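Extracellular ligand-binding receptor (Sphaerobacter thermophilus, PDB 4ZPJ) probably serves as the substrate-binding component of an ABC importer, capturing a small solute outside the membrane and delivering it to the transporter. Local coordinates at residues G58-L63 with E106-K111; T110-L115 with D138-A143; L123-T128 with R346-A351. All blocks are in the same frame, centred on the assembly; numbering follows the deposited sequence.

Contact 1 (G58-L63 with E106-K111); sequences GVLLTL and EQAITK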
ATOM      1  N   GLY A  58      -6.978 -14.388  13.172  1.00 42.18           N
ATOM      2  CA  GLY A  58      -5.858 -13.712  13.818  1.00 44.26           C
ATOM      3  C   GLY A  58      -5.518 -12.464  13.068  1.00 41.92           C
ATOM      4  O   GLY A  58      -5.632 -12.427  11.851  1.00 48.13           O
ATOM      5  N   VAL A  59      -5.135 -11.427  13.778  1.00 41.25           N
ATOM      6  CA  VAL A  59      -4.647 -10.227  13.141  1.00 40.76           C
ATOM      7  C   VAL A  59      -3.328  -9.885  13.773  1.00 42.59           C
ATOM      8  O   VAL A  59      -3.237  -9.678  15.020  1.00 39.95           O
ATOM      9  CB  VAL A  59      -5.628  -9.072  13.356  1.00 40.94           C
ATOM     10  CG1 VAL A  59      -5.089  -7.767  12.746  1.00 41.03           C
ATOM     11  CG2 VAL A  59      -6.983  -9.459  12.786  1.00 40.97           C
ATOM     12  N   LEU A  60      -2.294  -9.869  12.948  1.00 41.09           N
ATOM     13  CA  LEU A  60      -0.935  -9.548  13.441  1.00 40.91           C
ATOM     14  C   LEU A  60      -0.587  -8.206  12.828  1.00 42.03           C
ATOM     15  O   LEU A  60      -0.523  -8.073  11.590  1.00 41.32           O
ATOM     16  CB  LEU A  60       0.077 -10.582  12.948  1.00 41.52           C
ATOM     17  CG  LEU A  60       1.527 -10.328  13.411  1.00 43.18           C
ATOM     18  CD1 LEU A  60       1.682 -10.747  14.864  1.00 42.67           C
ATOM     19  CD2 LEU A  60       2.541 -11.110  12.585  1.00 45.03           C
ATOM     20  N   LEU A  61      -0.379  -7.190  13.656  1.00 42.10           N
ATOM     21  CA  LEU A  61      -0.096  -5.859  13.111  1.00 41.46           C
ATOM     22  C   LEU A  61       0.952  -5.187  13.964  1.00 41.48           C
ATOM     23  O   LEU A  61       1.160  -5.584  15.122  1.00 40.89           O
ATOM     24  CB  LEU A  61      -1.402  -5.029  13.022  1.00 40.27           C
ATOM     25  CG  LEU A  61      -2.331  -5.354  11.821  1.00 41.88           C
ATOM     26  CD1 LEU A  61      -3.660  -4.603  11.911  1.00 42.33           C
ATOM     27  CD2 LEU A  61      -1.689  -5.053  10.486  1.00 39.65           C
ATOM     28  N   THR A  62       1.600  -4.164  13.403  1.00 38.82           N
ATOM     29  CA  THR A  62       2.465  -3.301  14.190  1.00 39.07           C
ATOM     30  C   THR A  62       1.615  -2.182  14.661  1.00 40.38           C
ATOM     31  O   THR A  62       1.179  -1.353  13.838  1.00 37.80           O
ATOM     32  CB  THR A  62       3.654  -2.727  13.402  1.00 38.97           C
ATOM     33  OG1 THR A  62       4.549  -3.776  13.101  1.00 40.96           O
ATOM     34  CG2 THR A  62       4.381  -1.708  14.217  1.00 40.41           C
ATOM     35  N   LEU A  63       1.344  -2.156  15.981  1.00 42.01           N
ATOM     36  CA  LEU A  63       0.372  -1.222  16.500  1.00 42.04           C
ATOM     37  C   LEU A  63       0.896  -0.266  17.557  1.00 45.80           C
ATOM     38  O   LEU A  63       0.119   0.537  18.052  1.00 49.40           O
ATOM     39  CB  LEU A  63      -0.835  -1.960  17.068  1.00 44.01           C
ATOM     40  CG  LEU A  63      -1.683  -2.785  16.080  1.00 42.88           C
ATOM     41  CD1 LEU A  63      -2.573  -3.758  16.874  1.00 43.22           C
ATOM     42  CD2 LEU A  63      -2.485  -1.846  15.216  1.00 43.66           C
ATOM     43  N   GLU A 106      11.311 -10.703  15.862  1.00 57.33           N
ATOM     44  CA  GLU A 106      11.215 -11.780  16.862  0.60 61.36           C
ATOM     45  C   GLU A 106       9.855 -11.753  17.552  1.00 59.12           C
ATOM     46  O   GLU A 106       9.279 -12.818  17.736  1.00 61.12           O
ATOM     47  CB  GLU A 106      12.383 -11.832  17.867  0.60 68.11           C
ATOM     48  CG  GLU A 106      13.507 -12.848  17.517  0.60 73.24           C
ATOM     49  CD  GLU A 106      13.068 -14.334  17.512  0.60 76.47           C
ATOM     50  OE1 GLU A 106      12.109 -14.704  18.251  0.60 77.55           O
ATOM     51  OE2 GLU A 106      13.694 -15.143  16.769  0.60 72.05           O
ATOM     52  N   GLN A 107       9.310 -10.577  17.868  1.00 56.12           N
ATOM     53  CA  GLN A 107       7.983 -10.505  18.431  1.00 55.18           C
ATOM     54  C   GLN A 107       6.927 -10.934  17.393  1.00 51.41           C
ATOM     55  O   GLN A 107       5.924 -11.494  17.770  1.00 47.93           O
ATOM     56  CB  GLN A 107       7.692  -9.101  19.014  1.00 57.39           C
ATOM     57  CG  GLN A 107       6.373  -9.007  19.805  1.00 57.22           C
ATOM     58  CD  GLN A 107       6.260  -7.761  20.684  1.00 57.00           C
ATOM     59  OE1 GLN A 107       7.240  -7.320  21.297  1.00 62.58           O
ATOM     60  NE2 GLN A 107       5.059  -7.210  20.782  1.00 54.41           N
ATOM     61  N   ALA A 108       7.179 -10.729  16.091  1.00 51.93           N
ATOM     62  CA  ALA A 108       6.228 -11.147  15.047  1.00 50.54           C
ATOM     63  C   ALA A 108       6.123 -12.658  15.058  1.00 50.92           C
ATOM     64  O   ALA A 108       5.037 -13.210  14.952  1.00 48.29           O
ATOM     65  CB  ALA A 108       6.648 -10.655  13.669  1.00 51.36           C
ATOM     66  N   ILE A 109       7.265 -13.302  15.262  1.00 50.91           N
ATOM     67  CA  ILE A 109       7.368 -14.759  15.349  1.00 53.41           C
ATOM     68  C   ILE A 109       6.623 -15.347  16.549  1.00 51.75           C
ATOM     69  O   ILE A 109       5.839 -16.297  16.420  1.00 52.76           O
ATOM     70  CB  ILE A 109       8.863 -15.176  15.419  1.00 57.47           C
ATOM     71  CG1 ILE A 109       9.437 -15.314  14.003  1.00 58.84           C
ATOM     72  CG2 ILE A 109       9.070 -16.477  16.186  1.00 58.99           C
ATOM     73  CD1 ILE A 109      10.924 -15.017  13.927  1.00 60.20           C
ATOM     74  N   THR A 110       6.891 -14.783  17.710  1.00 50.78           N
ATOM     75  CA  THR A 110       6.228 -15.164  18.930  1.00 50.83           C
ATOM     76  C   THR A 110       4.727 -14.948  18.769  1.00 49.08           C
ATOM     77  O   THR A 110       3.923 -15.820  19.030  1.00 50.01           O
ATOM     78  CB  THR A 110       6.738 -14.291  20.111  1.00 51.47           C
ATOM     79  OG1 THR A 110       8.152 -14.505  20.304  1.00 54.78           O
ATOM     80  CG2 THR A 110       5.974 -14.625  21.402  1.00 52.05           C
ATOM     81  N   LYS A 111       4.336 -13.757  18.381  1.00 48.27           N
ATOM     82  CA  LYS A 111       2.912 -13.503  18.206  1.00 49.51           C
ATOM     83  C   LYS A 111       2.253 -14.457  17.215  1.00 47.79           C
ATOM     84  O   LYS A 111       1.152 -14.922  17.467  1.00 47.04           O
ATOM     85  CB  LYS A 111       2.665 -12.033  17.830  1.00 48.88           C
ATOM     86  CG  LYS A 111       2.950 -11.057  18.993  1.00 53.49           C
ATOM     87  CD  LYS A 111       2.487 -11.594  20.352  1.00 53.48           C
ATOM     88  CE  LYS A 111       2.599 -10.559  21.460  1.00 56.27           C
ATOM     89  NZ  LYS A 111       1.564  -9.529  21.313  1.00 56.06           N
TER
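Segments 58-63 and 106-111 come nearest at Leu-60 and Lys-111, CA to CA 7.3 Å. No hydrogen bond joins them; the strand's backbone pairs within the sheet, Gly-58 and Leu-60 with strand 123-126 and Val-59 with strand 92-100, and the helix's within its own turns. What crosses to the helix is the side chain of Leu-60. With CG anti to the backbone N (chi1 180°), it reaches out and forks there. The CD1 branch presses on Lys-111 CB at 3.4 Å, tighter than normal carbon contact; the CD2 branch faces the preceding turn, 4.0 Å from Ala-108 O and 4.3 Å from Ala-108 CB. Lys-111 offers only the root of its chain. Bent at chi2 and chi4, the rest leads away from Leu-60, and NZ is held by Asp-100 O and by OE1 of Glu-99, itself a zinc-binding residue. A helix laid on a mainly parallel sheet through an apolar side chain is the alpha/beta layering of a periplasmic-binding-protein lobe. The contact is greasy and buried at Leu-60, while the lysine divides its roles: its CB packs in the apolar layer between helix and sheet, and its ammonium hydrogen-bonds beyond that layer.

Contact 2 (T110-L115 with D138-A143); sequences TKTRQL and DILVQA. With ZN (zinc ion), chain M.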
ATOM      1  N   THR A 110       6.891 -14.783  17.710  1.00 50.78           N
ATOM      2  CA  THR A 110       6.228 -15.164  18.930  1.00 50.83           C
ATOM      3  C   THR A 110       4.727 -14.948  18.769  1.00 49.08           C
ATOM      4  O   THR A 110       3.923 -15.820  19.030  1.00 50.01           O
ATOM      5  CB  THR A 110       6.738 -14.291  20.111  1.00 51.47           C
ATOM      6  OG1 THR A 110       8.152 -14.505  20.304  1.00 54.78           O
ATOM      7  CG2 THR A 110       5.974 -14.625  21.402  1.00 52.05           C
ATOM      8  N   LYS A 111       4.336 -13.757  18.381  1.00 48.27           N
ATOM      9  CA  LYS A 111       2.912 -13.503  18.206  1.00 49.51           C
ATOM     10  C   LYS A 111       2.253 -14.457  17.215  1.00 47.79           C
ATOM     11  O   LYS A 111       1.152 -14.922  17.467  1.00 47.04           O
ATOM     12  CB  LYS A 111       2.665 -12.033  17.830  1.00 48.88           C
ATOM     13  CG  LYS A 111       2.950 -11.057  18.993  1.00 53.49           C
ATOM     14  CD  LYS A 111       2.487 -11.594  20.352  1.00 53.48           C
ATOM     15  CE  LYS A 111       2.599 -10.559  21.460  1.00 56.27           C
ATOM     16  NZ  LYS A 111       1.564  -9.529  21.313  1.00 56.06           N
ATOM     17  N   THR A 112       2.933 -14.740  16.109  1.00 46.72           N
ATOM     18  CA  THR A 112       2.367 -15.555  15.062  1.00 47.61           C
ATOM     19  C   THR A 112       2.271 -16.959  15.590  1.00 50.96           C
ATOM     20  O   THR A 112       1.231 -17.586  15.433  1.00 50.76           O
ATOM     21  CB  THR A 112       3.209 -15.491  13.761  1.00 46.85           C
ATOM     22  OG1 THR A 112       3.166 -14.168  13.219  1.00 44.66           O
ATOM     23  CG2 THR A 112       2.682 -16.422  12.715  1.00 47.10           C
ATOM     24  N   ARG A 113       3.317 -17.441  16.280  1.00 53.99           N
ATOM     25  CA  ARG A 113       3.242 -18.790  16.832  1.00 57.95           C
ATOM     26  C   ARG A 113       2.083 -18.946  17.797  1.00 55.02           C
ATOM     27  O   ARG A 113       1.403 -19.947  17.768  1.00 55.61           O
ATOM     28  CB  ARG A 113       4.534 -19.215  17.523  1.00 64.05           C
ATOM     29  CG  ARG A 113       5.575 -19.695  16.525  1.00 69.58           C
ATOM     30  CD  ARG A 113       6.592 -20.671  17.132  1.00 74.06           C
ATOM     31  NE  ARG A 113       7.090 -21.592  16.088  1.00 80.77           N
ATOM     32  CZ  ARG A 113       8.147 -21.374  15.285  1.00 80.37           C
ATOM     33  NH1 ARG A 113       8.893 -20.274  15.389  1.00 77.20           N
ATOM     34  NH2 ARG A 113       8.480 -22.281  14.378  1.00 81.58           N
ATOM     35  N   GLN A 114       1.862 -17.945  18.633  1.00 52.17           N
ATOM     36  CA  GLN A 114       0.729 -17.942  19.560  1.00 55.03           C
ATOM     37  C   GLN A 114      -0.668 -18.005  18.870  1.00 51.17           C
ATOM     38  O   GLN A 114      -1.517 -18.779  19.258  1.00 50.56           O
ATOM     39  CB  GLN A 114       0.856 -16.723  20.480  1.00 58.63           C
ATOM     40  CG  GLN A 114      -0.396 -16.340  21.231  1.00 65.94           C
ATOM     41  CD  GLN A 114      -0.356 -14.908  21.742  1.00 74.44           C
ATOM     42  OE1 GLN A 114       0.680 -14.427  22.250  1.00 79.85           O
ATOM     43  NE2 GLN A 114      -1.498 -14.221  21.630  1.00 75.85           N
ATOM     44  N   LEU A 115      -0.884 -17.214  17.832  1.00 48.49           N
ATOM     45  CA  LEU A 115      -2.187 -17.176  17.173  1.00 48.27           C
ATOM     46  C   LEU A 115      -2.484 -18.520  16.530  1.00 49.25           C
ATOM     47  O   LEU A 115      -3.610 -18.983  16.573  1.00 49.10           O
ATOM     48  CB  LEU A 115      -2.216 -16.116  16.077  1.00 45.75           C
ATOM     49  CG  LEU A 115      -2.090 -14.653  16.450  1.00 45.27           C
ATOM     50  CD1 LEU A 115      -1.774 -13.860  15.169  1.00 44.34           C
ATOM     51  CD2 LEU A 115      -3.369 -14.156  17.110  1.00 44.96           C
ATOM     52  N   ASP A 138       7.961 -18.693   6.579  1.00 46.67           N
ATOM     53  CA  ASP A 138       8.142 -20.131   6.774  1.00 48.41           C
ATOM     54  C   ASP A 138       7.204 -20.695   7.846  1.00 48.04           C
ATOM     55  O   ASP A 138       6.643 -21.770   7.658  1.00 50.68           O
ATOM     56  CB  ASP A 138       9.632 -20.488   7.030  1.00 52.45           C
ATOM     57  CG  ASP A 138      10.453 -20.578   5.715  1.00 56.80           C
ATOM     58  OD1 ASP A 138       9.889 -20.295   4.646  1.00 59.92           O
ATOM     59  OD2 ASP A 138      11.653 -20.928   5.700  1.00 60.40           O
ATOM     60  N   ILE A 139       6.968 -19.963   8.932  1.00 47.47           N
ATOM     61  CA  ILE A 139       6.024 -20.433   9.969  1.00 47.49           C
ATOM     62  C   ILE A 139       4.610 -20.540   9.411  1.00 46.82           C
ATOM     63  O   ILE A 139       3.923 -21.529   9.577  1.00 47.78           O
ATOM     64  CB  ILE A 139       6.051 -19.516  11.217  1.00 47.05           C
ATOM     65  CG1 ILE A 139       7.355 -19.759  12.038  1.00 50.43           C
ATOM     66  CG2 ILE A 139       4.857 -19.766  12.110  1.00 45.70           C
ATOM     67  CD1 ILE A 139       7.865 -18.533  12.764  1.00 48.58           C
ATOM     68  N   LEU A 140       4.168 -19.506   8.728  1.00 47.67           N
ATOM     69  CA  LEU A 140       2.839 -19.538   8.177  1.00 46.28           C
ATOM     70  C   LEU A 140       2.687 -20.686   7.189  1.00 46.80           C
ATOM     71  O   LEU A 140       1.703 -21.420   7.248  1.00 46.87           O
ATOM     72  CB  LEU A 140       2.514 -18.214   7.541  1.00 45.27           C
ATOM     73  CG  LEU A 140       2.478 -17.001   8.484  1.00 44.67           C
ATOM     74  CD1 LEU A 140       2.298 -15.767   7.628  1.00 44.22           C
ATOM     75  CD2 LEU A 140       1.345 -17.104   9.486  1.00 44.64           C
ATOM     76  N   VAL A 141       3.683 -20.889   6.338  1.00 47.85           N
ATOM     77  CA  VAL A 141       3.584 -21.934   5.294  1.00 48.15           C
ATOM     78  C   VAL A 141       3.652 -23.313   5.890  1.00 50.44           C
ATOM     79  O   VAL A 141       2.824 -24.180   5.578  1.00 48.12           O
ATOM     80  CB  VAL A 141       4.655 -21.772   4.184  1.00 47.50           C
ATOM     81  CG1 VAL A 141       4.641 -22.982   3.225  1.00 48.38           C
ATOM     82  CG2 VAL A 141       4.419 -20.463   3.432  1.00 43.30           C
ATOM     83  N   GLN A 142       4.595 -23.510   6.807  1.00 55.73           N
ATOM     84  CA  GLN A 142       4.707 -24.801   7.473  1.00 56.24           C
ATOM     85  C   GLN A 142       3.411 -25.119   8.179  1.00 54.83           C
ATOM     86  O   GLN A 142       2.961 -26.252   8.180  1.00 57.85           O
ATOM     87  CB  GLN A 142       5.860 -24.830   8.465  1.00 61.67           C
ATOM     88  CG  GLN A 142       6.248 -26.263   8.853  1.00 69.39           C
ATOM     89  CD  GLN A 142       6.971 -26.366  10.197  1.00 79.26           C
ATOM     90  OE1 GLN A 142       8.006 -27.038  10.318  1.00 86.49           O
ATOM     91  NE2 GLN A 142       6.413 -25.720  11.223  1.00 80.60           N
ATOM     92  N   ALA A 143       2.800 -24.118   8.790  1.00 51.49           N
ATOM     93  CA  ALA A 143       1.522 -24.347   9.468  1.00 52.97           C
ATOM     94  C   ALA A 143       0.288 -24.427   8.510  1.00 51.95           C
ATOM     95  O   ALA A 143      -0.817 -24.688   8.947  1.00 48.70           O
ATOM     96  CB  ALA A 143       1.312 -23.285  10.540  1.00 52.57           C
TER
HETATM   97 ZN    ZN M 512      12.727 -19.752   4.189  1.00 93.98          ZN
HETATM   98  O   HOH W   1      14.223 -21.266   4.824  1.00 57.06           O
HETATM   99  O   HOH W   2      11.771 -17.430   3.875  1.00 61.38           O
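Ile-139 lies against the guanidinium of Arg-113, its CG1 3.4 Å above the plane of the group and displaced toward the rim. The end of the isoleucine reaches further, CD1 standing 3.3 Å from Arg-113 NH1. Extended from CG to NE, the Arg-113 side chain crosses that of Ile-139 at about a right angle and lays a guanidinium face against it. The second cluster is centred on a methyl: Thr-112 CG2 sits 3.6 Å from Leu-140 CD2 and 4.0 Å from Ile-139 CG2. Thr-112 can offer that methyl because its chi1 of -65° puts CG2 anti to the backbone N and turns OG1 back along its own helix, where it bonds to Ala-108 O.

Helices 105-117 and 130-142 are neighbours on one face of the Rossmann-like sheet, with strand 123-126 between them in sequence. Going helix to strand to helix brings them round pointing the same way, their segment axes 10.5 Å apart at a crossing angle of -15°. With a serine in place of Ile-139, the guanidinium would probably be left without its apolar shelf and able to swing, and Thr-112 CG2 would lose one of its two mates.

Further out, Ile-139 also packs on Ile-109 and Ile-116, one before and one after Arg-113 on the same helix. Leu-140 is backed by Ile-127 and Met-145, and Thr-112 rests on Leu-60 of strand 55-61. The residue before Ile-139 does different work: Asp-138 OD2 binds a zinc ion at 2.2 Å, and two waters, at 2.2 and 2.5 Å, join it on the metal.

Contact 3 (L123-T128 with R346-A351); sequences LIAGIT and RVIAEA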
ATOM      1  N   LEU A 123      -7.331 -18.294  10.075  1.00 45.50           N
ATOM      2  CA  LEU A 123      -6.876 -17.353   9.086  1.00 43.70           C
ATOM      3  C   LEU A 123      -6.093 -16.229   9.783  1.00 40.99           C
ATOM      4  O   LEU A 123      -6.463 -15.817  10.874  1.00 39.68           O
ATOM      5  CB  LEU A 123      -8.109 -16.790   8.342  1.00 46.59           C
ATOM      6  CG  LEU A 123      -7.754 -15.775   7.254  1.00 48.87           C
ATOM      7  CD1 LEU A 123      -8.691 -15.813   6.054  1.00 53.43           C
ATOM      8  CD2 LEU A 123      -7.724 -14.377   7.841  1.00 49.19           C
ATOM      9  N   ILE A 124      -5.061 -15.692   9.139  1.00 39.20           N
ATOM     10  CA  ILE A 124      -4.323 -14.542   9.664  1.00 39.39           C
ATOM     11  C   ILE A 124      -4.329 -13.411   8.671  1.00 38.77           C
ATOM     12  O   ILE A 124      -4.097 -13.636   7.492  1.00 43.05           O
ATOM     13  CB  ILE A 124      -2.888 -14.933  10.041  1.00 41.50           C
ATOM     14  CG1 ILE A 124      -2.873 -15.563  11.455  1.00 43.75           C
ATOM     15  CG2 ILE A 124      -1.936 -13.743  10.097  1.00 41.05           C
ATOM     16  CD1 ILE A 124      -1.536 -16.139  11.806  1.00 45.04           C
ATOM     17  N   ALA A 125      -4.587 -12.193   9.145  1.00 39.13           N
ATOM     18  CA  ALA A 125      -4.554 -10.988   8.310  1.00 37.97           C
ATOM     19  C   ALA A 125      -3.552 -10.034   8.913  1.00 40.13           C
ATOM     20  O   ALA A 125      -3.327 -10.047  10.125  1.00 36.74           O
ATOM     21  CB  ALA A 125      -5.930 -10.323   8.240  1.00 35.92           C
ATOM     22  N   GLY A 126      -2.949  -9.211   8.072  1.00 38.00           N
ATOM     23  CA  GLY A 126      -2.107  -8.144   8.565  1.00 37.89           C
ATOM     24  C   GLY A 126      -0.699  -8.186   8.000  1.00 41.46           C
ATOM     25  O   GLY A 126      -0.515  -8.253   6.741  1.00 42.84           O
ATOM     26  N   ILE A 127       0.268  -8.095   8.934  1.00 37.44           N
ATOM     27  CA  ILE A 127       1.693  -8.030   8.689  1.00 40.50           C
ATOM     28  C   ILE A 127       2.157  -6.689   8.145  1.00 42.73           C
ATOM     29  O   ILE A 127       2.057  -6.373   6.917  1.00 42.21           O
ATOM     30  CB  ILE A 127       2.191  -9.139   7.795  1.00 44.30           C
ATOM     31  CG1 ILE A 127       1.619 -10.490   8.273  1.00 48.49           C
ATOM     32  CG2 ILE A 127       3.717  -9.078   7.797  1.00 43.65           C
ATOM     33  CD1 ILE A 127       2.165 -11.679   7.509  1.00 54.16           C
ATOM     34  N   THR A 128       2.657  -5.879   9.063  1.00 39.39           N
ATOM     35  CA  THR A 128       2.936  -4.512   8.752  1.00 41.87           C
ATOM     36  C   THR A 128       4.288  -4.357   8.060  1.00 40.03           C
ATOM     37  O   THR A 128       4.340  -3.732   7.045  1.00 40.25           O
ATOM     38  CB  THR A 128       2.845  -3.646  10.030  1.00 43.13           C
ATOM     39  OG1 THR A 128       1.549  -3.835  10.587  1.00 41.65           O
ATOM     40  CG2 THR A 128       3.064  -2.141   9.734  1.00 42.23           C
ATOM     41  N   ARG A 346     -12.851  -7.175   3.184  1.00 36.64           N
ATOM     42  CA  ARG A 346     -13.836  -7.497   2.151  1.00 40.08           C
ATOM     43  C   ARG A 346     -13.501  -8.830   1.507  1.00 38.39           C
ATOM     44  O   ARG A 346     -14.359  -9.653   1.265  1.00 37.16           O
ATOM     45  CB  ARG A 346     -13.865  -6.457   1.021  1.00 42.50           C
ATOM     46  CG  ARG A 346     -14.859  -5.348   1.117  1.00 49.07           C
ATOM     47  CD  ARG A 346     -16.329  -5.772   1.240  1.00 56.64           C
ATOM     48  NE  ARG A 346     -16.937  -6.325   0.042  1.00 54.53           N
ATOM     49  CZ  ARG A 346     -17.292  -5.610  -1.018  1.00 56.39           C
ATOM     50  NH1 ARG A 346     -17.085  -4.303  -1.077  1.00 57.44           N
ATOM     51  NH2 ARG A 346     -17.855  -6.215  -2.036  1.00 56.53           N
ATOM     52  N   VAL A 347     -12.232  -9.034   1.220  1.00 35.23           N
ATOM     53  CA  VAL A 347     -11.774 -10.318   0.730  1.00 34.80           C
ATOM     54  C   VAL A 347     -12.223 -11.426   1.702  1.00 36.81           C
ATOM     55  O   VAL A 347     -12.757 -12.453   1.280  1.00 35.33           O
ATOM     56  CB  VAL A 347     -10.245 -10.333   0.633  1.00 35.26           C
ATOM     57  CG1 VAL A 347      -9.726 -11.744   0.541  1.00 35.74           C
ATOM     58  CG2 VAL A 347      -9.772  -9.485  -0.550  1.00 33.93           C
ATOM     59  N   ILE A 348     -12.029 -11.203   3.005  1.00 35.98           N
ATOM     60  CA  ILE A 348     -12.270 -12.248   3.974  1.00 35.58           C
ATOM     61  C   ILE A 348     -13.732 -12.479   3.974  1.00 35.31           C
ATOM     62  O   ILE A 348     -14.179 -13.606   3.907  1.00 34.90           O
ATOM     63  CB  ILE A 348     -11.806 -11.825   5.368  1.00 37.54           C
ATOM     64  CG1 ILE A 348     -10.290 -11.920   5.420  1.00 38.28           C
ATOM     65  CG2 ILE A 348     -12.414 -12.712   6.409  1.00 38.52           C
ATOM     66  CD1 ILE A 348      -9.684 -11.210   6.573  1.00 37.54           C
ATOM     67  N   ALA A 349     -14.489 -11.387   3.975  1.00 37.45           N
ATOM     68  CA  ALA A 349     -15.951 -11.448   3.996  1.00 39.06           C
ATOM     69  C   ALA A 349     -16.528 -12.137   2.768  1.00 40.54           C
ATOM     70  O   ALA A 349     -17.466 -12.901   2.892  1.00 44.61           O
ATOM     71  CB  ALA A 349     -16.548 -10.055   4.157  1.00 40.15           C
ATOM     72  N   GLU A 350     -15.961 -11.880   1.596  1.00 40.55           N
ATOM     73  CA  GLU A 350     -16.440 -12.498   0.377  1.00 42.46           C
ATOM     74  C   GLU A 350     -16.081 -13.970   0.375  1.00 41.70           C
ATOM     75  O   GLU A 350     -16.883 -14.807  -0.052  1.00 38.04           O
ATOM     76  CB  GLU A 350     -15.827 -11.831  -0.852  1.00 43.49           C
ATOM     77  CG  GLU A 350     -16.204 -10.378  -0.955  1.00 48.82           C
ATOM     78  CD  GLU A 350     -17.498 -10.122  -1.730  1.00 54.06           C
ATOM     79  OE1 GLU A 350     -17.780 -10.827  -2.715  1.00 63.50           O
ATOM     80  OE2 GLU A 350     -18.225  -9.183  -1.373  1.00 59.09           O
ATOM     81  N   ALA A 351     -14.879 -14.304   0.863  1.00 40.42           N
ATOM     82  CA  ALA A 351     -14.488 -15.712   0.849  1.00 41.84           C
ATOM     83  C   ALA A 351     -15.351 -16.496   1.837  1.00 44.04           C
ATOM     84  O   ALA A 351     -15.850 -17.576   1.512  1.00 45.62           O
ATOM     85  CB  ALA A 351     -13.025 -15.904   1.156  1.00 40.87           C
TER
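Leu-123 opens the contact by sending CD2 to within 3.9 Å of Ile-348 CD1, methyl to methyl, the two side chains lying aslant to each other. Its CG stands anti to the backbone N, which extends the leucine off the sheet toward helix 336-354. Ile-124 points the other way, to the opposite face of the sheet, where it meets Leu-140 of helix 130-142. Ala-125 turns back to the helix and gives the second touch, its CB 4.2 Å from the same Ile-348 CD1. One isoleucine methyl therefore serves both residues, and the contact is wholly apolar.

At Gly-126 the strand ends with phi 124° and psi -130°, angles at which a CB would jam against the carbonyl O of Ala-125. Beyond it the chain veers off, and Thr-128 OG1 takes a hydrogen bond from Thr-62 N at the neighbouring strand's exit.

On the helix, away from the sheet, Arg-346 and Glu-350 form a salt bridge one turn apart. Arg-346 NH2 meets Glu-350 OE2 at 3.1 Å with an N-H...O angle of 164°; the oxygen lies in the guanidinium plane but is approached from above the carboxylate plane.

Helix 336-354, from late in the chain, thus lies on the second face of the N-terminal lobe's sheet, giving the three-layer alpha/beta/alpha arrangement of this family. Ile-348 touches Ile-57 and Ile-148 as well, so it bears on three adjacent strands, 55-61, 123-126 and 147-149, on the sheet face opposite the one covered by helices 105-117 and 130-142.

All three contacts belong to one lobe, built round the mixed sheet in which strands 55-61 and 123-126 are neighbours. Contacts 1 and 2 have centres about 10 Å apart and share helix 105-117, with Thr-110 and Lys-111 in both; contact 3 is about 15 Å from contact 1 and 16 Å from contact 2. Both segments of contact 1 precede those of contact 3; strand 123-126 falls between the two helices of contact 2. Contact 3 brings back helix 336-354 after the chain has built the separate four-stranded parallel sheet, as in the two-lobed type I periplasmic binding proteins. The lobe's sheet is thereby sandwiched between helices from both parts of the sequence.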